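Local coordinates for protein Lpg2148(MvcA) (Legionella pneumophila subsp. pneumophila str. Philadelphia 1, PDB 6K11) that probably acts as a deamidase-type effector that removes ubiquitin from the host ubiquitin-conjugating enzyme UBE2N and so regulates its activity, at residues 122-127 against 232-237; 224-229 against 324-329; 299-304 against 312-317. One frame throughout, in Å; residues are numbered along the deposited sequence.

Contact 1 (122-127 against 232-237); sequences IRFEID and HSFTIY
Ile122, Phe124 and Ile126 pair with Ile236, Phe234 and His232 as the hydrogen-bonded pairs of two antiparallel strands whose axes come within 4.7 Å and run at 157°. Six backbone bonds join them, from Phe124 N to Phe234 O at 2.8 Å to the longer Phe234 N to Phe124 O at 3.2 Å. On the face bearing these pairs, the two phenylalanine rings lie nearly parallel, 11° between planes, but slid apart with centroids 4.7 Å distant. Phe124 CB, rather than its ring, sits over the Phe234 face, a CH-pi contact 3.7 Å from the centroid. Phe234 CG stands between its own N and carbonyl carbon (chi1 63°), which starts the ring off toward Phe124 CB. Further along, Phe124 CE1 meets Ile236 CD1 at 3.6 Å. These are neighbouring inner strands of an antiparallel sheet, packed on one side against helix 71-83 and on the other against helix 278-288. His232 touches Cys71 and bonds Gln253, consistent with the Cys-His-Gln site of papain-like enzymes. On the face of Arg123, Glu125, Ser233 and Thr235, a single water binds four atoms: it accepts from Arg123 NE (2.9 Å) and Ser233 OG (2.7 Å) and donates to Phe124 O and Glu125 OE1. Arg123 NH1 is also held by Asn76, and Ser233 OG by Ser75.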
loop_
_atom_site.group_PDB
_atom_site.type_symbol
_atom_site.label_atom_id
_atom_site.label_comp_id
_atom_site.label_asym_id
_atom_site.label_seq_id
_atom_site.Cartn_x
_atom_site.Cartn_y
_atom_site.Cartn_z
ATOM N N ILE A 122 -13.044 -10.198 -2.131
ATOM C CA ILE A 122 -12.158 -9.780 -3.209
ATOM C C ILE A 122 -11.107 -8.854 -2.617
ATOM O O ILE A 122 -11.439 -7.928 -1.867
ATOM C CB ILE A 122 -12.927 -9.073 -4.336
ATOM C CG1 ILE A 122 -14.206 -9.835 -4.691
ATOM C CG2 ILE A 122 -12.015 -8.873 -5.550
ATOM C CD1 ILE A 122 -15.152 -9.013 -5.543
ATOM N N ARG A 123 -9.850 -9.109 -2.933
ATOM C CA ARG A 123 -8.766 -8.222 -2.538
ATOM C C ARG A 123 -8.228 -7.550 -3.790
ATOM O O ARG A 123 -7.973 -8.225 -4.794
ATOM C CB ARG A 123 -7.650 -8.981 -1.809
ATOM C CG ARG A 123 -6.511 -8.067 -1.374
ATOM C CD ARG A 123 -5.526 -8.716 -0.403
ATOM N NE ARG A 123 -4.459 -7.776 -0.023
ATOM C CZ ARG A 123 -3.777 -7.830 1.121
ATOM N NH1 ARG A 123 -4.059 -8.756 2.029
ATOM N NH2 ARG A 123 -2.839 -6.931 1.379
ATOM N N PHE A 124 -8.076 -6.226 -3.738
ATOM C CA PHE A 124 -7.607 -5.439 -4.870
ATOM C C PHE A 124 -6.258 -4.816 -4.560
ATOM O O PHE A 124 -5.980 -4.439 -3.420
ATOM C CB PHE A 124 -8.555 -4.296 -5.229
ATOM C CG PHE A 124 -9.878 -4.737 -5.751
ATOM C CD1 PHE A 124 -10.918 -5.017 -4.879
ATOM C CD2 PHE A 124 -10.094 -4.848 -7.116
ATOM C CE1 PHE A 124 -12.159 -5.419 -5.362
ATOM C CE2 PHE A 124 -11.326 -5.243 -7.606
ATOM C CZ PHE A 124 -12.362 -5.527 -6.722
ATOM N N GLU A 125 -5.451 -4.654 -5.608
ATOM C CA GLU A 125 -4.197 -3.914 -5.530
ATOM C C GLU A 125 -4.142 -2.935 -6.696
ATOM O O GLU A 125 -4.407 -3.313 -7.840
ATOM C CB GLU A 125 -2.997 -4.865 -5.552
ATOM C CG GLU A 125 -1.653 -4.172 -5.360
ATOM C CD GLU A 125 -1.346 -3.856 -3.900
ATOM O OE1 GLU A 125 -1.970 -4.476 -2.997
ATOM O OE2 GLU A 125 -0.467 -2.985 -3.659
ATOM N N ILE A 126 -3.845 -1.676 -6.403
ATOM C CA ILE A 126 -3.672 -0.651 -7.426
ATOM C C ILE A 126 -2.191 -0.332 -7.502
ATOM O O ILE A 126 -1.580 0.014 -6.486
ATOM C CB ILE A 126 -4.474 0.625 -7.117
ATOM C CG1 ILE A 126 -5.908 0.298 -6.686
ATOM C CG2 ILE A 126 -4.440 1.591 -8.310
ATOM C CD1 ILE A 126 -6.808 -0.074 -7.806
ATOM N N ASP A 127 -1.622 -0.444 -8.699
ATOM C CA ASP A 127 -0.227 -0.114 -8.958
ATOM C C ASP A 127 -0.147 1.149 -9.800
ATOM O O ASP A 127 -1.018 1.410 -10.634
ATOM C CB ASP A 127 0.492 -1.241 -9.714
ATOM C CG ASP A 127 0.598 -2.512 -8.910
ATOM O OD1 ASP A 127 0.667 -2.410 -7.668
ATOM O OD2 ASP A 127 0.610 -3.606 -9.520
ATOM N N HIS A 232 -2.183 1.362 -3.698
ATOM C CA HIS A 232 -3.296 1.251 -2.765
ATOM C C HIS A 232 -3.722 -0.205 -2.722
ATOM O O HIS A 232 -3.470 -0.975 -3.653
ATOM C CB HIS A 232 -4.461 2.182 -3.173
ATOM C CG HIS A 232 -5.566 2.266 -2.162
ATOM N ND1 HIS A 232 -5.333 2.309 -0.803
ATOM C CD2 HIS A 232 -6.913 2.339 -2.316
ATOM C CE1 HIS A 232 -6.490 2.380 -0.161
ATOM N NE2 HIS A 232 -7.463 2.411 -1.056
ATOM N N SER A 233 -4.343 -0.572 -1.609
ATOM C CA SER A 233 -4.850 -1.914 -1.369
ATOM C C SER A 233 -6.207 -1.767 -0.702
ATOM O O SER A 233 -6.399 -0.845 0.093
ATOM C CB SER A 233 -3.888 -2.698 -0.465
ATOM O OG SER A 233 -4.539 -3.798 0.150
ATOM N N PHE A 234 -7.152 -2.632 -1.052
ATOM C CA PHE A 234 -8.442 -2.634 -0.370
ATOM C C PHE A 234 -9.121 -3.963 -0.632
ATOM O O PHE A 234 -8.671 -4.766 -1.454
ATOM C CB PHE A 234 -9.349 -1.455 -0.799
ATOM C CG PHE A 234 -9.756 -1.452 -2.265
ATOM C CD1 PHE A 234 -8.900 -0.948 -3.245
ATOM C CD2 PHE A 234 -11.027 -1.891 -2.650
ATOM C CE1 PHE A 234 -9.280 -0.915 -4.580
ATOM C CE2 PHE A 234 -11.419 -1.845 -3.984
ATOM C CZ PHE A 234 -10.534 -1.362 -4.955
ATOM N N THR A 235 -10.212 -4.191 0.089
ATOM C CA THR A 235 -10.986 -5.401 -0.080
ATOM C C THR A 235 -12.442 -5.024 -0.302
ATOM O O THR A 235 -12.890 -3.920 0.028
ATOM C CB THR A 235 -10.843 -6.344 1.135
ATOM O OG1 THR A 235 -11.141 -5.622 2.346
ATOM C CG2 THR A 235 -9.428 -6.892 1.223
ATOM N N ILE A 236 -13.176 -5.960 -0.885
ATOM C CA ILE A 236 -14.614 -5.843 -1.046
ATOM C C ILE A 236 -15.209 -7.163 -0.593
ATOM O O ILE A 236 -14.706 -8.233 -0.960
ATOM C CB ILE A 236 -15.015 -5.522 -2.499
ATOM C CG1 ILE A 236 -14.730 -4.042 -2.819
ATOM C CG2 ILE A 236 -16.507 -5.824 -2.718
ATOM C CD1 ILE A 236 -15.092 -3.655 -4.233
ATOM N N TYR A 237 -16.267 -7.090 0.207
ATOM C CA TYR A 237 -16.937 -8.275 0.727
ATOM C C TYR A 237 -18.359 -8.293 0.184
ATOM O O TYR A 237 -19.076 -7.291 0.268
ATOM C CB TYR A 237 -16.927 -8.273 2.259
ATOM C CG TYR A 237 -17.671 -9.424 2.907
ATOM C CD1 TYR A 237 -17.349 -10.754 2.618
ATOM C CD2 TYR A 237 -18.688 -9.175 3.823
ATOM C CE1 TYR A 237 -18.033 -11.813 3.230
ATOM C CE2 TYR A 237 -19.375 -10.221 4.436
ATOM C CZ TYR A 237 -19.046 -11.536 4.127
ATOM O OH TYR A 237 -19.738 -12.569 4.734
HETATM O O HOH W 1 -3.945 -5.587 -1.843
#

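Contact 2 (224-229 against 324-329); sequences RFDFWI and PLRVKF
Arg326 reaches Trp228 with nearly the whole length of its side chain. CB begins the contact at the far end of the indole, 3.9 Å from Trp228 CZ3. CG stands between the backbone N and the carbonyl carbon (chi1 66°), over the six-membered ring, where it makes a CH-pi contact 3.9 Å from the centroid. From there the chain runs extended; CD passes CD2 and CE3 of Trp228, and NE follows above CD2. NE also forms a salt bridge with Asp127 OD2, a second partner that helps to fix where the head group can lie. CZ then arrives over the five-membered ring, 3.6 Å from its centroid, in a cation-pi stack whose planes differ by only 12°. Strand 325-333 and strand 228-238 both flank strand 120-129 in the antiparallel sheet, so the stack joins two strands that are not neighbours. At the tip, NH1 lies over the indole face 3.4 Å from Trp228 CD1; its equal approach to NE1 brings two donors together and is no hydrogen bond. NH2 carries on past the five-membered ring to Trp228 CB, at 3.6 Å. Asp226 OD1 is 4.4 Å from Arg326 NH2, well out of the guanidinium plane, so charge alone links them. That same oxygen accepts from Trp228 N at 3.1 Å, closing an Asx turn just ahead of the strand. Beyond the arginine, Trp228 CZ3 rests 3.6 Å from Pro324 O.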
loop_
_atom_site.group_PDB
_atom_site.type_symbol
_atom_site.label_atom_id
_atom_site.label_comp_id
_atom_site.label_asym_id
_atom_site.label_seq_id
_atom_site.Cartn_x
_atom_site.Cartn_y
_atom_site.Cartn_z
ATOM N N ARG A 224 13.259 -6.465 -18.724
ATOM C CA ARG A 224 13.966 -6.969 -17.548
ATOM C C ARG A 224 13.423 -6.388 -16.246
ATOM O O ARG A 224 13.678 -6.946 -15.173
ATOM C CB ARG A 224 15.454 -6.624 -17.603
ATOM C CG ARG A 224 16.251 -7.265 -18.717
ATOM C CD ARG A 224 17.693 -6.737 -18.673
ATOM N NE ARG A 224 18.475 -7.236 -17.539
ATOM C CZ ARG A 224 19.635 -6.706 -17.160
ATOM N NH1 ARG A 224 20.132 -5.679 -17.831
ATOM N NH2 ARG A 224 20.310 -7.198 -16.130
ATOM N N PHE A 225 12.725 -5.266 -16.308
ATOM C CA PHE A 225 12.415 -4.493 -15.116
ATOM C C PHE A 225 10.916 -4.447 -14.875
ATOM O O PHE A 225 10.109 -4.695 -15.774
ATOM C CB PHE A 225 12.929 -3.062 -15.238
ATOM C CG PHE A 225 14.264 -2.960 -15.906
ATOM C CD1 PHE A 225 15.367 -3.597 -15.363
ATOM C CD2 PHE A 225 14.418 -2.208 -17.058
ATOM C CE1 PHE A 225 16.605 -3.488 -15.965
ATOM C CE2 PHE A 225 15.649 -2.109 -17.669
ATOM C CZ PHE A 225 16.743 -2.749 -17.122
ATOM N N ASP A 226 10.563 -4.093 -13.642
ATOM C CA ASP A 226 9.175 -3.878 -13.231
ATOM C C ASP A 226 9.103 -2.440 -12.733
ATOM O O ASP A 226 9.668 -2.115 -11.685
ATOM C CB ASP A 226 8.761 -4.893 -12.153
ATOM C CG ASP A 226 7.284 -4.760 -11.725
ATOM O OD1 ASP A 226 6.526 -3.949 -12.300
ATOM O OD2 ASP A 226 6.890 -5.495 -10.796
ATOM N N PHE A 227 8.493 -1.561 -13.528
ATOM C CA PHE A 227 8.353 -0.158 -13.140
ATOM C C PHE A 227 7.116 0.101 -12.281
ATOM O O PHE A 227 6.920 1.237 -11.827
ATOM C CB PHE A 227 8.273 0.730 -14.376
ATOM C CG PHE A 227 9.469 0.628 -15.274
ATOM C CD1 PHE A 227 10.748 0.556 -14.740
ATOM C CD2 PHE A 227 9.312 0.624 -16.654
ATOM C CE1 PHE A 227 11.852 0.473 -15.574
ATOM C CE2 PHE A 227 10.418 0.544 -17.497
ATOM C CZ PHE A 227 11.683 0.465 -16.956
ATOM N N TRP A 228 6.279 -0.902 -12.069
ATOM C CA TRP A 228 5.047 -0.702 -11.316
ATOM C C TRP A 228 5.317 -0.807 -9.818
ATOM O O TRP A 228 6.126 -1.630 -9.371
ATOM C CB TRP A 228 4.000 -1.727 -11.740
ATOM C CG TRP A 228 3.546 -1.562 -13.171
ATOM C CD1 TRP A 228 4.081 -2.162 -14.282
ATOM C CD2 TRP A 228 2.462 -0.743 -13.640
ATOM N NE1 TRP A 228 3.387 -1.775 -15.410
ATOM C CE2 TRP A 228 2.393 -0.901 -15.043
ATOM C CE3 TRP A 228 1.543 0.105 -13.009
ATOM C CZ2 TRP A 228 1.443 -0.239 -15.823
ATOM C CZ3 TRP A 228 0.599 0.765 -13.785
ATOM C CH2 TRP A 228 0.557 0.588 -15.179
ATOM N N ILE A 229 4.659 0.049 -9.039
ATOM C CA ILE A 229 4.812 0.046 -7.587
ATOM C C ILE A 229 3.437 0.201 -6.937
ATOM O O ILE A 229 2.566 0.898 -7.467
ATOM C CB ILE A 229 5.788 1.152 -7.131
ATOM C CG1 ILE A 229 5.996 1.132 -5.620
ATOM C CG2 ILE A 229 5.320 2.516 -7.584
ATOM C CD1 ILE A 229 7.033 2.136 -5.169
ATOM N N PRO A 324 0.102 6.508 -15.005
ATOM C CA PRO A 324 -0.794 5.383 -15.294
ATOM C C PRO A 324 -0.970 4.489 -14.078
ATOM O O PRO A 324 -0.038 4.283 -13.297
ATOM C CB PRO A 324 -0.072 4.636 -16.426
ATOM C CG PRO A 324 0.782 5.680 -17.086
ATOM C CD PRO A 324 1.205 6.609 -15.984
ATOM N N LEU A 325 -2.184 3.960 -13.929
ATOM C CA LEU A 325 -2.525 3.021 -12.874
ATOM C C LEU A 325 -3.079 1.753 -13.501
ATOM O O LEU A 325 -3.605 1.768 -14.619
ATOM C CB LEU A 325 -3.573 3.601 -11.903
ATOM C CG LEU A 325 -3.292 4.955 -11.250
ATOM C CD1 LEU A 325 -4.545 5.464 -10.508
ATOM C CD2 LEU A 325 -2.109 4.851 -10.310
ATOM N N ARG A 326 -2.971 0.653 -12.760
ATOM C CA ARG A 326 -3.577 -0.605 -13.158
ATOM C C ARG A 326 -4.192 -1.258 -11.932
ATOM O O ARG A 326 -3.723 -1.067 -10.808
ATOM C CB ARG A 326 -2.568 -1.558 -13.811
ATOM C CG ARG A 326 -1.489 -2.040 -12.894
ATOM C CD ARG A 326 -0.710 -3.165 -13.549
ATOM N NE ARG A 326 0.282 -3.720 -12.641
ATOM C CZ ARG A 326 1.391 -4.334 -13.032
ATOM N NH1 ARG A 326 1.649 -4.486 -14.326
ATOM N NH2 ARG A 326 2.234 -4.802 -12.125
ATOM N N VAL A 327 -5.244 -2.034 -12.169
ATOM C CA VAL A 327 -6.026 -2.672 -11.118
ATOM C C VAL A 327 -5.899 -4.178 -11.287
ATOM O O VAL A 327 -6.104 -4.699 -12.389
ATOM C CB VAL A 327 -7.505 -2.247 -11.177
ATOM C CG1 VAL A 327 -8.271 -2.798 -9.982
ATOM C CG2 VAL A 327 -7.636 -0.722 -11.268
ATOM N N LYS A 328 -5.568 -4.872 -10.200
ATOM C CA LYS A 328 -5.531 -6.327 -10.181
ATOM C C LYS A 328 -6.284 -6.807 -8.950
ATOM O O LYS A 328 -6.436 -6.072 -7.971
ATOM C CB LYS A 328 -4.092 -6.880 -10.188
ATOM C CG LYS A 328 -3.164 -6.256 -9.175
ATOM C CD LYS A 328 -1.669 -6.535 -9.472
ATOM C CE LYS A 328 -0.831 -6.226 -8.228
ATOM N NZ LYS A 328 0.625 -6.065 -8.452
ATOM N N PHE A 329 -6.752 -8.055 -9.011
ATOM C CA PHE A 329 -7.656 -8.572 -7.998
ATOM C C PHE A 329 -7.455 -10.071 -7.845
ATOM O O PHE A 329 -6.941 -10.755 -8.735
ATOM C CB PHE A 329 -9.121 -8.292 -8.354
ATOM C CG PHE A 329 -9.610 -9.111 -9.512
ATOM C CD1 PHE A 329 -10.193 -10.357 -9.308
ATOM C CD2 PHE A 329 -9.453 -8.655 -10.812
ATOM C CE1 PHE A 329 -10.625 -11.128 -10.374
ATOM C CE2 PHE A 329 -9.887 -9.418 -11.889
ATOM C CZ PHE A 329 -10.469 -10.663 -11.667
#

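Contact 3 (299-304 against 312-317); sequences DIYAEF and AFFCAH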
loop_
_atom_site.group_PDB
_atom_site.type_symbol
_atom_site.label_atom_id
_atom_site.label_comp_id
_atom_site.label_asym_id
_atom_site.label_seq_id
_atom_site.Cartn_x
_atom_site.Cartn_y
_atom_site.Cartn_z
ATOM N N ASP A 299 -10.101 12.156 -10.130
ATOM C CA ASP A 299 -11.478 12.220 -9.647
ATOM C C ASP A 299 -11.978 10.857 -9.177
ATOM O O ASP A 299 -12.661 10.763 -8.147
ATOM C CB ASP A 299 -12.397 12.746 -10.751
ATOM C CG ASP A 299 -12.317 14.264 -10.929
ATOM O OD1 ASP A 299 -11.674 14.960 -10.101
ATOM O OD2 ASP A 299 -12.910 14.750 -11.917
ATOM N N ILE A 300 -11.684 9.791 -9.935
ATOM C CA ILE A 300 -12.168 8.467 -9.554
ATOM C C ILE A 300 -11.421 7.958 -8.329
ATOM O O ILE A 300 -12.021 7.376 -7.405
ATOM C CB ILE A 300 -12.030 7.487 -10.729
ATOM C CG1 ILE A 300 -12.898 7.937 -11.907
ATOM C CG2 ILE A 300 -12.418 6.063 -10.281
ATOM C CD1 ILE A 300 -12.884 6.935 -13.041
ATOM N N TYR A 301 -10.099 8.133 -8.325
ATOM C CA TYR A 301 -9.272 7.757 -7.184
ATOM C C TYR A 301 -9.761 8.438 -5.905
ATOM O O TYR A 301 -9.954 7.784 -4.875
ATOM C CB TYR A 301 -7.821 8.121 -7.484
ATOM C CG TYR A 301 -6.778 7.416 -6.623
ATOM C CD1 TYR A 301 -6.456 7.893 -5.357
ATOM C CD2 TYR A 301 -6.090 6.295 -7.100
ATOM C CE1 TYR A 301 -5.489 7.255 -4.571
ATOM C CE2 TYR A 301 -5.118 5.663 -6.323
ATOM C CZ TYR A 301 -4.822 6.153 -5.067
ATOM O OH TYR A 301 -3.867 5.523 -4.298
ATOM N N ALA A 302 -10.011 9.746 -5.970
ATOM C CA ALA A 302 -10.492 10.477 -4.801
ATOM C C ALA A 302 -11.895 10.023 -4.400
ATOM O O ALA A 302 -12.174 9.817 -3.209
ATOM C CB ALA A 302 -10.463 11.981 -5.080
ATOM N N GLU A 303 -12.795 9.863 -5.379
ATOM C CA GLU A 303 -14.156 9.412 -5.075
ATOM C C GLU A 303 -14.150 8.082 -4.326
ATOM O O GLU A 303 -14.890 7.906 -3.346
ATOM C CB GLU A 303 -14.978 9.286 -6.363
ATOM C CG GLU A 303 -16.434 8.806 -6.158
ATOM C CD GLU A 303 -17.207 8.600 -7.481
ATOM O OE1 GLU A 303 -16.605 8.743 -8.577
ATOM O OE2 GLU A 303 -18.418 8.300 -7.427
ATOM N N PHE A 304 -13.334 7.127 -4.774
ATOM C CA PHE A 304 -13.391 5.805 -4.162
ATOM C C PHE A 304 -12.550 5.696 -2.889
ATOM O O PHE A 304 -12.921 4.943 -1.985
ATOM C CB PHE A 304 -12.945 4.736 -5.166
ATOM C CG PHE A 304 -14.015 4.362 -6.176
ATOM C CD1 PHE A 304 -15.228 5.039 -6.207
ATOM C CD2 PHE A 304 -13.783 3.352 -7.109
ATOM C CE1 PHE A 304 -16.228 4.692 -7.137
ATOM C CE2 PHE A 304 -14.766 2.994 -8.039
ATOM C CZ PHE A 304 -15.990 3.659 -8.050
ATOM N N ALA A 312 -12.803 16.231 -2.643
ATOM C CA ALA A 312 -12.413 17.360 -3.496
ATOM C C ALA A 312 -10.930 17.724 -3.397
ATOM O O ALA A 312 -10.408 18.394 -4.301
ATOM C CB ALA A 312 -13.248 18.603 -3.149
ATOM N N PHE A 313 -10.250 17.334 -2.317
ATOM C CA PHE A 313 -8.853 17.683 -2.082
ATOM C C PHE A 313 -7.890 16.517 -2.241
ATOM O O PHE A 313 -6.704 16.753 -2.506
ATOM C CB PHE A 313 -8.665 18.244 -0.661
ATOM C CG PHE A 313 -9.877 18.936 -0.118
ATOM C CD1 PHE A 313 -10.393 20.052 -0.761
ATOM C CD2 PHE A 313 -10.506 18.471 1.032
ATOM C CE1 PHE A 313 -11.521 20.703 -0.273
ATOM C CE2 PHE A 313 -11.632 19.109 1.527
ATOM C CZ PHE A 313 -12.138 20.236 0.873
ATOM N N PHE A 314 -8.377 15.276 -2.068
ATOM C CA PHE A 314 -7.513 14.103 -1.929
ATOM C C PHE A 314 -6.510 13.998 -3.072
ATOM O O PHE A 314 -5.330 13.704 -2.852
ATOM C CB PHE A 314 -8.391 12.849 -1.870
ATOM C CG PHE A 314 -7.703 11.626 -1.330
ATOM C CD1 PHE A 314 -7.183 11.609 -0.042
ATOM C CD2 PHE A 314 -7.607 10.476 -2.102
ATOM C CE1 PHE A 314 -6.561 10.466 0.462
ATOM C CE2 PHE A 314 -6.987 9.323 -1.602
ATOM C CZ PHE A 314 -6.462 9.327 -0.320
ATOM N N CYS A 315 -6.964 14.234 -4.297
ATOM C CA CYS A 315 -6.117 14.157 -5.479
ATOM C C CYS A 315 -6.031 15.502 -6.198
ATOM O O CYS A 315 -5.857 15.547 -7.420
ATOM C CB CYS A 315 -6.624 13.078 -6.426
ATOM S SG CYS A 315 -6.625 11.453 -5.677
ATOM N N ALA A 316 -6.152 16.602 -5.451
ATOM C CA ALA A 316 -6.073 17.935 -6.034
ATOM C C ALA A 316 -4.625 18.410 -6.085
ATOM O O ALA A 316 -3.817 18.071 -5.215
ATOM C CB ALA A 316 -6.918 18.928 -5.234
ATOM N N HIS A 317 -4.308 19.194 -7.120
ATOM C CA HIS A 317 -3.031 19.889 -7.278
ATOM C C HIS A 317 -1.816 18.977 -7.127
ATOM O O HIS A 317 -1.651 18.040 -7.915
ATOM C CB HIS A 317 -2.982 21.066 -6.303
ATOM C CG HIS A 317 -4.144 22.002 -6.460
ATOM N ND1 HIS A 317 -4.626 22.385 -7.697
ATOM C CD2 HIS A 317 -4.946 22.599 -5.545
ATOM C CE1 HIS A 317 -5.661 23.189 -7.535
ATOM N NE2 HIS A 317 -5.875 23.337 -6.239
#
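The Tyr301 ring receives Phe314 at its edge: Phe314 CE2 lies near the tyrosine plane, 3.9 Å from Tyr301 CE1. Here a type I beta turn, Phe313 to Ala316, in the loop that follows helix 294-305 folds back onto that helix, and the two residues in the middle of the turn supply all of its contacts with 299-304. Cys315 SG reaches the tyrosine ring obliquely, 4.8 Å from the centroid and 63° off the ring normal, and is nearest to CD1 at 3.6 Å, a Cys sulfur-aromatic contact. Outside the two segments, Lys321 makes a cation-pi contact with this ring and Phe305 meets it edge-to-face. The Phe314 ring in turn has Tyr301 CE1 and Ala302 CA coming in obliquely. With SG anti to its carbonyl carbon (chi1 -61°), Cys315 meets both Tyr301 CD1 and Ala302. Phe314 and Cys315 alike touch the methyl group of Ala302, whose CB is 3.9 Å from Phe314 CB and equally close to Cys315 SG. No hydrogen bond crosses from helix to turn. The tyrosine's polar end looks elsewhere, its OH bonding to Tyr255 OH and Ser231 OG. Within the turn, Ala316 N donates to Phe313 O at 3.0 Å, and on the helix side Cys315 SG stands 3.8 Å from Ala302 N.

In the fold
Contacts 1 and 2 share one antiparallel sheet, with centres about 14 Å apart; both use strand 228-238, and their segments alternate along the chain. Asp127, at the end of contact 1, bridges them: its OD2 is 2.7 Å from Lys328 NZ in a salt bridge. Contact 3, centred about 17 Å from contact 1 and 20 Å from contact 2, is nested in the chain loop that contact 2 closes. Tyr301 ties it to both, through OH at 3.6 Å from His232 CB and CD2 at 3.8 Å from Leu325 CD1. If His232 is part of the active site, as in papain-like relatives, the Tyr301 hydroxyl of contact 3 lies against its CB.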